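Local coordinates for protein diaminopimelate decarboxylase (Psychromonas ingrahamii, PDB 4XG1) that probably catalyses the decarboxylation of meso-2,6-diaminopimelate to L-lysine, the last step of lysine biosynthesis, with pyridoxal 5'-phosphate as cofactor, at residues Arg35-Gln43 with Val68-Ser77; Leu116-Glu126 with Leu141-Arg150. All coordinates share one frame; numbering follows the deposited sequence.

Interaction 1. Residues Arg35-Gln43 with Val68-Ser77. With TME (propane), chain S.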
loop_
_atom_site.group_PDB
_atom_site.type_symbol
_atom_site.label_atom_id
_atom_site.label_comp_id
_atom_site.label_asym_id
_atom_site.label_seq_id
_atom_site.Cartn_x
_atom_site.Cartn_y
_atom_site.Cartn_z
ATOM N N ARG B 35 6.065 23.595 -6.093
ATOM C CA ARG B 35 4.852 24.315 -6.542
ATOM C C ARG B 35 4.931 24.725 -8.019
ATOM O O ARG B 35 3.979 24.551 -8.773
ATOM C CB ARG B 35 4.652 25.591 -5.761
ATOM C CG ARG B 35 3.570 26.417 -6.410
ATOM C CD ARG B 35 3.281 27.693 -5.667
ATOM N NE ARG B 35 2.023 28.254 -6.166
ATOM C CZ ARG B 35 1.460 29.370 -5.712
ATOM N NH1 ARG B 35 2.041 30.069 -4.731
ATOM N NH2 ARG B 35 0.317 29.787 -6.239
ATOM N N ALA B 36 6.091 25.261 -8.406
ATOM C CA ALA B 36 6.297 25.735 -9.757
ATOM C C ALA B 36 6.172 24.580 -10.752
ATOM O O ALA B 36 5.520 24.721 -11.781
ATOM C CB ALA B 36 7.670 26.382 -9.888
ATOM N N THR B 37 6.790 23.448 -10.455
ATOM C CA THR B 37 6.701 22.313 -11.343
ATOM C C THR B 37 5.274 21.837 -11.499
ATOM O O THR B 37 4.865 21.483 -12.579
ATOM C CB THR B 37 7.519 21.155 -10.830
ATOM O OG1 THR B 37 8.866 21.595 -10.593
ATOM C CG2 THR B 37 7.507 19.989 -11.835
ATOM N N ILE B 38 4.496 21.841 -10.418
ATOM C CA ILE B 38 3.101 21.397 -10.503
ATOM C C ILE B 38 2.315 22.311 -11.433
ATOM O O ILE B 38 1.541 21.866 -12.304
ATOM C CB ILE B 38 2.420 21.389 -9.113
ATOM C CG1 ILE B 38 3.043 20.300 -8.247
ATOM C CG2 ILE B 38 0.936 21.151 -9.227
ATOM C CD1 ILE B 38 2.768 20.458 -6.779
ATOM N N GLU B 39 2.497 23.610 -11.218
ATOM C CA GLU B 39 1.779 24.626 -11.982
ATOM C C GLU B 39 2.198 24.584 -13.454
ATOM O O GLU B 39 1.375 24.536 -14.335
ATOM C CB GLU B 39 2.025 25.993 -11.344
ATOM C CG GLU B 39 1.224 26.122 -10.051
ATOM C CD GLU B 39 1.387 27.439 -9.320
ATOM O OE1 GLU B 39 2.403 28.151 -9.541
ATOM O OE2 GLU B 39 0.503 27.732 -8.489
ATOM N N ARG B 40 3.482 24.547 -13.695
ATOM C CA ARG B 40 3.970 24.479 -15.051
ATOM C C ARG B 40 3.357 23.295 -15.763
ATOM O O ARG B 40 2.885 23.433 -16.898
ATOM C CB ARG B 40 5.466 24.366 -15.071
ATOM C CG ARG B 40 6.069 24.587 -16.422
ATOM C CD ARG B 40 7.573 24.515 -16.289
ATOM N NE ARG B 40 8.038 23.136 -16.314
ATOM C CZ ARG B 40 9.260 22.722 -15.956
ATOM N NH1 ARG B 40 10.174 23.580 -15.485
ATOM N NH2 ARG B 40 9.567 21.426 -16.070
ATOM N N HIS B 41 3.341 22.137 -15.096
ATOM C CA HIS B 41 2.866 20.907 -15.736
ATOM C C HIS B 41 1.372 20.932 -16.003
ATOM O O HIS B 41 0.934 20.442 -17.027
ATOM C CB HIS B 41 3.261 19.668 -14.944
ATOM C CG HIS B 41 4.691 19.262 -15.131
ATOM N ND1 HIS B 41 5.291 18.311 -14.344
ATOM C CD2 HIS B 41 5.649 19.692 -15.992
ATOM C CE1 HIS B 41 6.549 18.146 -14.729
ATOM N NE2 HIS B 41 6.798 18.986 -15.719
ATOM N N TRP B 42 0.593 21.551 -15.129
ATOM C CA TRP B 42 -0.840 21.655 -15.367
ATOM C C TRP B 42 -1.092 22.609 -16.531
ATOM O O TRP B 42 -1.946 22.370 -17.364
ATOM C CB TRP B 42 -1.569 22.162 -14.133
ATOM C CG TRP B 42 -3.059 22.176 -14.297
ATOM C CD1 TRP B 42 -3.931 21.189 -13.960
ATOM C CD2 TRP B 42 -3.855 23.240 -14.833
ATOM N NE1 TRP B 42 -5.234 21.575 -14.233
ATOM C CE2 TRP B 42 -5.197 22.832 -14.776
ATOM C CE3 TRP B 42 -3.552 24.509 -15.355
ATOM C CZ2 TRP B 42 -6.218 23.632 -15.211
ATOM C CZ3 TRP B 42 -4.569 25.303 -15.785
ATOM C CH2 TRP B 42 -5.882 24.878 -15.701
ATOM N N GLN B 43 -0.364 23.725 -16.550
ATOM C CA GLN B 43 -0.498 24.745 -17.601
ATOM C C GLN B 43 -0.078 24.228 -18.970
ATOM O O GLN B 43 -0.782 24.460 -19.940
ATOM C CB GLN B 43 0.291 26.009 -17.244
ATOM C CG GLN B 43 -0.606 27.044 -16.589
ATOM C CD GLN B 43 0.101 27.847 -15.531
ATOM O OE1 GLN B 43 1.338 27.764 -15.382
ATOM N NE2 GLN B 43 -0.661 28.686 -14.832
ATOM N N VAL B 68 -1.906 20.461 -2.686
ATOM C CA VAL B 68 -1.725 20.162 -4.086
ATOM C C VAL B 68 -3.025 20.388 -4.820
ATOM O O VAL B 68 -3.053 20.947 -5.896
ATOM C CB VAL B 68 -1.260 18.720 -4.270
ATOM C CG1 VAL B 68 -1.326 18.296 -5.739
ATOM C CG2 VAL B 68 0.163 18.597 -3.768
ATOM N N LEU B 69 -4.104 19.923 -4.254
ATOM C CA LEU B 69 -5.374 20.038 -4.912
ATOM C C LEU B 69 -5.692 21.506 -5.028
ATOM O O LEU B 69 -6.285 21.951 -6.004
ATOM C CB LEU B 69 -6.473 19.338 -4.110
ATOM C CG LEU B 69 -6.358 17.823 -4.125
ATOM C CD1 LEU B 69 -7.560 17.173 -3.446
ATOM C CD2 LEU B 69 -6.179 17.281 -5.549
ATOM N N ASN B 70 -5.340 22.237 -3.986
ATOM C CA ASN B 70 -5.666 23.635 -3.906
ATOM C C ASN B 70 -4.948 24.407 -4.972
ATOM O O ASN B 70 -5.523 25.287 -5.577
ATOM C CB ASN B 70 -5.305 24.177 -2.529
ATOM C CG ASN B 70 -5.588 25.667 -2.408
ATOM O OD1 ASN B 70 -4.668 26.456 -2.451
ATOM N ND2 ASN B 70 -6.870 26.038 -2.296
ATOM N N LEU B 71 -3.704 24.055 -5.243
ATOM C CA LEU B 71 -3.002 24.684 -6.344
ATOM C C LEU B 71 -3.794 24.542 -7.639
ATOM O O LEU B 71 -3.950 25.516 -8.376
ATOM C CB LEU B 71 -1.631 24.083 -6.546
ATOM C CG LEU B 71 -0.607 24.340 -5.456
ATOM C CD1 LEU B 71 0.737 23.755 -5.892
ATOM C CD2 LEU B 71 -0.469 25.826 -5.166
ATOM N N MET B 72 -4.288 23.345 -7.918
ATOM C CA MET B 72 -5.062 23.155 -9.110
ATOM C C MET B 72 -6.325 24.016 -9.050
ATOM O O MET B 72 -6.717 24.614 -10.061
ATOM C CB MET B 72 -5.533 21.710 -9.283
ATOM C CG MET B 72 -4.489 20.640 -9.204
ATOM S SD MET B 72 -3.141 20.753 -10.364
ATOM C CE MET B 72 -2.154 19.499 -9.590
ATOM N N ALA B 73 -7.007 23.993 -7.911
ATOM C CA ALA B 73 -8.287 24.673 -7.763
ATOM C C ALA B 73 -8.152 26.192 -8.055
ATOM O O ALA B 73 -9.017 26.787 -8.689
ATOM C CB ALA B 73 -8.850 24.456 -6.389
ATOM N N ARG B 74 -7.032 26.775 -7.654
ATOM C CA ARG B 74 -6.745 28.175 -7.911
ATOM C C ARG B 74 -6.575 28.472 -9.387
ATOM O O ARG B 74 -6.993 29.546 -9.857
ATOM C CB ARG B 74 -5.487 28.630 -7.172
ATOM C CG ARG B 74 -5.735 28.819 -5.696
ATOM C CD ARG B 74 -4.477 29.084 -4.917
ATOM N NE ARG B 74 -3.801 30.247 -5.451
ATOM C CZ ARG B 74 -4.173 31.500 -5.182
ATOM N NH1 ARG B 74 -5.225 31.774 -4.374
ATOM N NH2 ARG B 74 -3.470 32.487 -5.715
ATOM N N MET B 75 -5.947 27.554 -10.111
ATOM C CA MET B 75 -5.783 27.746 -11.528
ATOM C C MET B 75 -7.050 27.436 -12.299
ATOM O O MET B 75 -7.035 27.482 -13.524
ATOM C CB MET B 75 -4.631 26.919 -12.033
ATOM C CG MET B 75 -3.313 27.355 -11.462
ATOM S SD MET B 75 -1.945 26.390 -12.121
ATOM C CE MET B 75 -2.463 24.721 -11.692
ATOM N N GLY B 76 -8.129 27.097 -11.610
ATOM C CA GLY B 76 -9.409 26.819 -12.256
ATOM C C GLY B 76 -9.610 25.400 -12.765
ATOM O O GLY B 76 -10.644 25.105 -13.420
ATOM N N SER B 77 -8.721 24.489 -12.353
ATOM C CA SER B 77 -8.814 23.099 -12.720
ATOM C C SER B 77 -10.054 22.369 -12.301
ATOM O O SER B 77 -10.713 22.684 -11.315
ATOM C CB SER B 77 -7.644 22.323 -12.138
ATOM O OG SER B 77 -7.664 20.966 -12.578
HETATM C C1 TME S . 5.018 28.889 -11.423
HETATM C C2 TME S . 4.977 27.903 -12.617
HETATM C C3 TME S . 6.339 27.558 -13.238
#
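Trp42 meets Met75 and Met72 where two helices pack together. The methyl Met75 CE sits over one face of the indole, offset toward the rim, and reaches Trp42 CB at 3.6 Å. Met72 SD comes in obliquely, 3.7 Å from Trp42 CD1. Both sulfurs make Met-aromatic contacts. Trp42 CG stands anti to the backbone N (chi1 -175°), which carries the indole across to Ser77; Trp42 NE1 lies 3.0 Å from Ser77 OG, and that hydroxyl also bonds to Ile56 O. With an alanine in place of Trp42, Met75 CE and Met72 SD would probably lose their aromatic partner and a gap would open beside Ser77. One turn back, Ile38 CG2 touches Met72 CE at 3.5 Å, and Ile38 CD1 packs on Leu71 CD1.

Leu71 CD2 lies 3.6 Å from Arg35 NE. Arg35 grips Glu39 OE2 side-on with NE (2.8 Å) and NH2, the oxygen lying close to the guanidinium plane, and its NH1 pairs with Asp396. This fixes the carboxylate next to Leu71. Glu39 OE1 lies 3.3 Å from propane C1, on a side away from Leu71. Beyond Met75, Gly76 closes helix 66-74 with a Schellman motif.

The helix axes approach to 10.4 Å and cross at -45°. The pair is typical of the outer helical layer of a TIM barrel, here resting on strand 54-59.

Interaction 2. Residues Leu116-Glu126 with Leu141-Arg150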
loop_
_atom_site.group_PDB
_atom_site.type_symbol
_atom_site.label_atom_id
_atom_site.label_comp_id
_atom_site.label_asym_id
_atom_site.label_seq_id
_atom_site.Cartn_x
_atom_site.Cartn_y
_atom_site.Cartn_z
ATOM N N LEU B 116 -24.031 13.435 -6.176
ATOM C CA LEU B 116 -25.237 14.069 -6.697
ATOM C C LEU B 116 -25.577 15.306 -5.891
ATOM O O LEU B 116 -25.719 16.392 -6.458
ATOM C CB LEU B 116 -26.424 13.081 -6.695
ATOM C CG LEU B 116 -26.406 12.099 -7.873
ATOM C CD1 LEU B 116 -27.470 11.029 -7.749
ATOM C CD2 LEU B 116 -26.576 12.844 -9.181
ATOM N N GLN B 117 -25.573 15.168 -4.564
ATOM C CA GLN B 117 -25.854 16.320 -3.702
ATOM C C GLN B 117 -24.808 17.419 -3.817
ATOM O O GLN B 117 -25.097 18.557 -3.545
ATOM C CB GLN B 117 -26.022 15.888 -2.256
ATOM C CG GLN B 117 -27.261 15.040 -2.074
ATOM C CD GLN B 117 -27.336 14.336 -0.738
ATOM O OE1 GLN B 117 -27.088 13.129 -0.650
ATOM N NE2 GLN B 117 -27.656 15.072 0.310
ATOM N N ALA B 118 -23.601 17.098 -4.252
ATOM C CA ALA B 118 -22.593 18.126 -4.502
ATOM C C ALA B 118 -22.662 18.637 -5.917
ATOM O O ALA B 118 -21.935 19.570 -6.284
ATOM C CB ALA B 118 -21.215 17.575 -4.234
ATOM N N ASN B 119 -23.520 18.011 -6.734
ATOM C CA ASN B 119 -23.837 18.520 -8.067
ATOM C C ASN B 119 -22.627 18.497 -9.007
ATOM O O ASN B 119 -22.271 19.504 -9.654
ATOM C CB ASN B 119 -24.414 19.932 -7.927
ATOM C CG ASN B 119 -24.901 20.496 -9.226
ATOM O OD1 ASN B 119 -25.628 19.838 -9.961
ATOM N ND2 ASN B 119 -24.480 21.730 -9.536
ATOM N N ILE B 120 -22.006 17.316 -9.108
ATOM C CA ILE B 120 -20.817 17.151 -9.966
ATOM C C ILE B 120 -21.192 17.149 -11.425
ATOM O O ILE B 120 -22.320 16.854 -11.757
ATOM C CB ILE B 120 -20.021 15.874 -9.664
ATOM C CG1 ILE B 120 -20.882 14.628 -9.815
ATOM C CG2 ILE B 120 -19.473 15.923 -8.246
ATOM C CD1 ILE B 120 -20.054 13.392 -10.084
ATOM N N MET B 121 -20.212 17.449 -12.269
ATOM C CA MET B 121 -20.356 17.438 -13.712
ATOM C C MET B 121 -20.830 16.102 -14.320
ATOM O O MET B 121 -21.700 16.116 -15.172
ATOM C CB MET B 121 -19.037 17.802 -14.379
ATOM C CG MET B 121 -19.133 18.014 -15.875
ATOM S SD MET B 121 -17.563 18.595 -16.576
ATOM C CE MET B 121 -17.560 20.280 -16.034
ATOM N N CYS B 122 -20.259 14.965 -13.920
ATOM C CA CYS B 122 -20.489 13.722 -14.671
ATOM C C CYS B 122 -20.019 12.478 -13.914
ATOM O O CYS B 122 -19.012 12.510 -13.237
ATOM C CB CYS B 122 -19.766 13.814 -16.041
ATOM S SG CYS B 122 -20.387 12.714 -17.309
ATOM N N PHE B 123 -20.756 11.394 -14.067
ATOM C CA PHE B 123 -20.372 10.081 -13.601
ATOM C C PHE B 123 -19.868 9.282 -14.793
ATOM O O PHE B 123 -20.601 9.072 -15.724
ATOM C CB PHE B 123 -21.559 9.344 -13.010
ATOM C CG PHE B 123 -22.073 9.933 -11.733
ATOM C CD1 PHE B 123 -22.927 11.040 -11.749
ATOM C CD2 PHE B 123 -21.717 9.386 -10.502
ATOM C CE1 PHE B 123 -23.406 11.589 -10.572
ATOM C CE2 PHE B 123 -22.194 9.924 -9.320
ATOM C CZ PHE B 123 -23.034 11.032 -9.355
ATOM N N ASN B 124 -18.612 8.863 -14.784
ATOM C CA ASN B 124 -18.081 7.996 -15.817
ATOM C C ASN B 124 -18.413 6.561 -15.444
ATOM O O ASN B 124 -17.745 5.967 -14.603
ATOM C CB ASN B 124 -16.578 8.197 -15.942
ATOM C CG ASN B 124 -16.222 9.562 -16.497
ATOM O OD1 ASN B 124 -17.025 10.173 -17.212
ATOM N ND2 ASN B 124 -15.028 10.069 -16.166
ATOM N N VAL B 125 -19.450 6.007 -16.073
ATOM C CA VAL B 125 -20.007 4.701 -15.707
ATOM C C VAL B 125 -19.271 3.531 -16.373
ATOM O O VAL B 125 -18.913 3.588 -17.557
ATOM C CB VAL B 125 -21.512 4.606 -16.064
ATOM C CG1 VAL B 125 -22.094 3.232 -15.750
ATOM C CG2 VAL B 125 -22.295 5.663 -15.324
ATOM N N GLU B 126 -19.120 2.452 -15.605
ATOM C CA GLU B 126 -18.293 1.297 -15.977
ATOM C C GLU B 126 -19.045 -0.038 -16.034
ATOM O O GLU B 126 -18.498 -1.025 -16.453
ATOM C CB GLU B 126 -17.158 1.152 -14.946
ATOM C CG GLU B 126 -16.323 2.427 -14.824
ATOM C CD GLU B 126 -14.816 2.202 -14.889
ATOM O OE1 GLU B 126 -14.406 1.120 -15.362
ATOM O OE2 GLU B 126 -14.061 3.129 -14.475
ATOM N N LEU B 141 -33.575 10.955 -4.966
ATOM C CA LEU B 141 -33.287 12.346 -4.641
ATOM C C LEU B 141 -34.018 13.280 -5.554
ATOM O O LEU B 141 -33.831 14.485 -5.474
ATOM C CB LEU B 141 -31.765 12.642 -4.785
ATOM C CG LEU B 141 -30.772 11.997 -3.804
ATOM C CD1 LEU B 141 -29.342 12.330 -4.233
ATOM C CD2 LEU B 141 -31.012 12.429 -2.363
ATOM N N ASN B 142 -34.781 12.723 -6.480
ATOM C CA ASN B 142 -35.402 13.500 -7.539
ATOM C C ASN B 142 -34.495 14.482 -8.276
ATOM O O ASN B 142 -34.865 15.636 -8.511
ATOM C CB ASN B 142 -36.682 14.167 -7.034
ATOM C CG ASN B 142 -37.902 13.619 -7.715
ATOM O OD1 ASN B 142 -38.051 13.782 -8.912
ATOM N ND2 ASN B 142 -38.745 12.910 -6.971
ATOM N N VAL B 143 -33.327 14.007 -8.696
ATOM C CA VAL B 143 -32.473 14.777 -9.619
ATOM C C VAL B 143 -32.209 13.950 -10.864
ATOM O O VAL B 143 -32.577 12.788 -10.925
ATOM C CB VAL B 143 -31.108 15.177 -8.997
ATOM C CG1 VAL B 143 -31.292 16.288 -7.980
ATOM C CG2 VAL B 143 -30.404 13.963 -8.375
ATOM N N LYS B 144 -31.531 14.562 -11.823
ATOM C CA LYS B 144 -31.067 13.872 -13.007
ATOM C C LYS B 144 -29.529 13.764 -13.060
ATOM O O LYS B 144 -28.811 14.777 -13.104
ATOM C CB LYS B 144 -31.589 14.580 -14.245
ATOM C CG LYS B 144 -33.046 14.256 -14.516
ATOM C CD LYS B 144 -33.450 14.655 -15.920
ATOM C CE LYS B 144 -34.740 13.958 -16.321
ATOM N NZ LYS B 144 -35.099 14.243 -17.735
ATOM N N ALA B 145 -29.043 12.520 -13.031
ATOM C CA ALA B 145 -27.605 12.229 -12.896
ATOM C C ALA B 145 -26.912 12.321 -14.207
ATOM O O ALA B 145 -27.258 11.604 -15.099
ATOM C CB ALA B 145 -27.433 10.837 -12.318
ATOM N N PRO B 146 -25.934 13.214 -14.343
ATOM C CA PRO B 146 -25.229 13.333 -15.605
ATOM C C PRO B 146 -24.249 12.192 -15.766
ATOM O O PRO B 146 -23.557 11.853 -14.815
ATOM C CB PRO B 146 -24.477 14.672 -15.490
ATOM C CG PRO B 146 -24.337 14.911 -14.050
ATOM C CD PRO B 146 -25.490 14.221 -13.367
ATOM N N ILE B 147 -24.173 11.598 -16.951
ATOM C CA ILE B 147 -23.383 10.372 -17.124
ATOM C C ILE B 147 -22.688 10.253 -18.463
ATOM O O ILE B 147 -23.223 10.702 -19.479
ATOM C CB ILE B 147 -24.217 9.121 -16.900
ATOM C CG1 ILE B 147 -25.206 8.910 -18.045
ATOM C CG2 ILE B 147 -24.945 9.150 -15.578
ATOM C CD1 ILE B 147 -24.772 7.814 -18.997
ATOM N N SER B 148 -21.464 9.732 -18.442
ATOM C CA SER B 148 -20.829 9.167 -19.611
ATOM C C SER B 148 -20.703 7.685 -19.385
ATOM O O SER B 148 -20.888 7.184 -18.276
ATOM C CB SER B 148 -19.450 9.709 -19.867
ATOM O OG SER B 148 -19.399 11.105 -19.710
ATOM N N ILE B 149 -20.376 6.976 -20.453
ATOM C CA ILE B 149 -20.035 5.593 -20.338
ATOM C C ILE B 149 -18.577 5.515 -20.629
ATOM O O ILE B 149 -18.089 6.136 -21.569
ATOM C CB ILE B 149 -20.775 4.722 -21.340
ATOM C CG1 ILE B 149 -22.293 5.001 -21.309
ATOM C CG2 ILE B 149 -20.512 3.231 -21.063
ATOM C CD1 ILE B 149 -22.994 4.427 -20.111
ATOM N N ARG B 150 -17.865 4.780 -19.789
ATOM C CA ARG B 150 -16.470 4.452 -20.069
ATOM C C ARG B 150 -16.438 3.311 -21.112
ATOM O O ARG B 150 -16.914 2.185 -20.856
ATOM C CB ARG B 150 -15.724 4.024 -18.813
ATOM C CG ARG B 150 -14.227 3.860 -19.045
ATOM C CD ARG B 150 -13.521 3.361 -17.791
ATOM N NE ARG B 150 -12.119 3.144 -18.040
ATOM C CZ ARG B 150 -11.225 2.861 -17.115
ATOM N NH1 ARG B 150 -11.563 2.802 -15.850
ATOM N NH2 ARG B 150 -9.976 2.651 -17.476
#
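Val125 O accepts from Arg150 N at 2.7 Å, in a nearly straight bond (170°). Three more bonds join the two parallel strands: Pro146 O accepts from Phe123 N, Phe123 O from Ser148 N, and Ser148 O from Val125 N.

Beyond the last of these bonds, Glu126 OE2 receives Arg150 NH1 at 2.9 Å in a salt bridge. The oxygen lies in the guanidinium plane, at its edge, and is met on its syn side. The carboxylate and guanidinium planes are 72° apart. Arg150 CG is anti to the backbone N (chi1 -172°); the extended chain lays Arg150 CD against the carboxylate, 3.4 Å from Glu126 OE2, and brings NH1 to that same oxygen. Each group has a second partner: Glu126 OE1 accepts from Gly173 N, and Arg150 NH2 donates to His200 O.

Phe123, Val125, Ile147 and Ile149 lie on one face of the sheet, where Val125 and Ala145 touch helix 128-140. The Phe123 ring has Ile120 CD1 over the centre of one face, 3.8 Å above the plane, and Pro146 O at its edge.

Asn124 and Ser148 lie on the other face. Ser148 OG is 3.1 Å from Cys122 SG. At the far end Leu116 CD2 packs on Ala145 CB at 3.8 Å, and Leu116 CB on Leu141 CD1.

The strands belong to a beta-alpha-beta unit of the barrel. Its apolar face is turned to the helix, while the polar pair stands at the C-terminal strand ends, with Arg150 near a bound LLP. The second partners of Glu126 and Arg150 probably limit how far the pair can turn.

In the fold
Interaction 1 and interaction 2 follow one another along the chain, and both lie in the pyridoxal-binding TIM-barrel domain. Their centres are 25 Å apart, and their nearest atoms, about 9 Å apart, do not touch. Interaction 1 joins helices 35-49 and 66-74 outside the strands; interaction 2 joins barrel strands 122-125 and 145-152. The second lies closer to the cofactor: the side chain of Arg150 is about 4 Å from a bound LLP, against about 11 Å for that of Met72. Asn124 is about 3 Å, side chain to side chain, from Glu274, and Trp42 about 6 Å from Pro275. Both of these neighbours are predicted cofactor-binding residues.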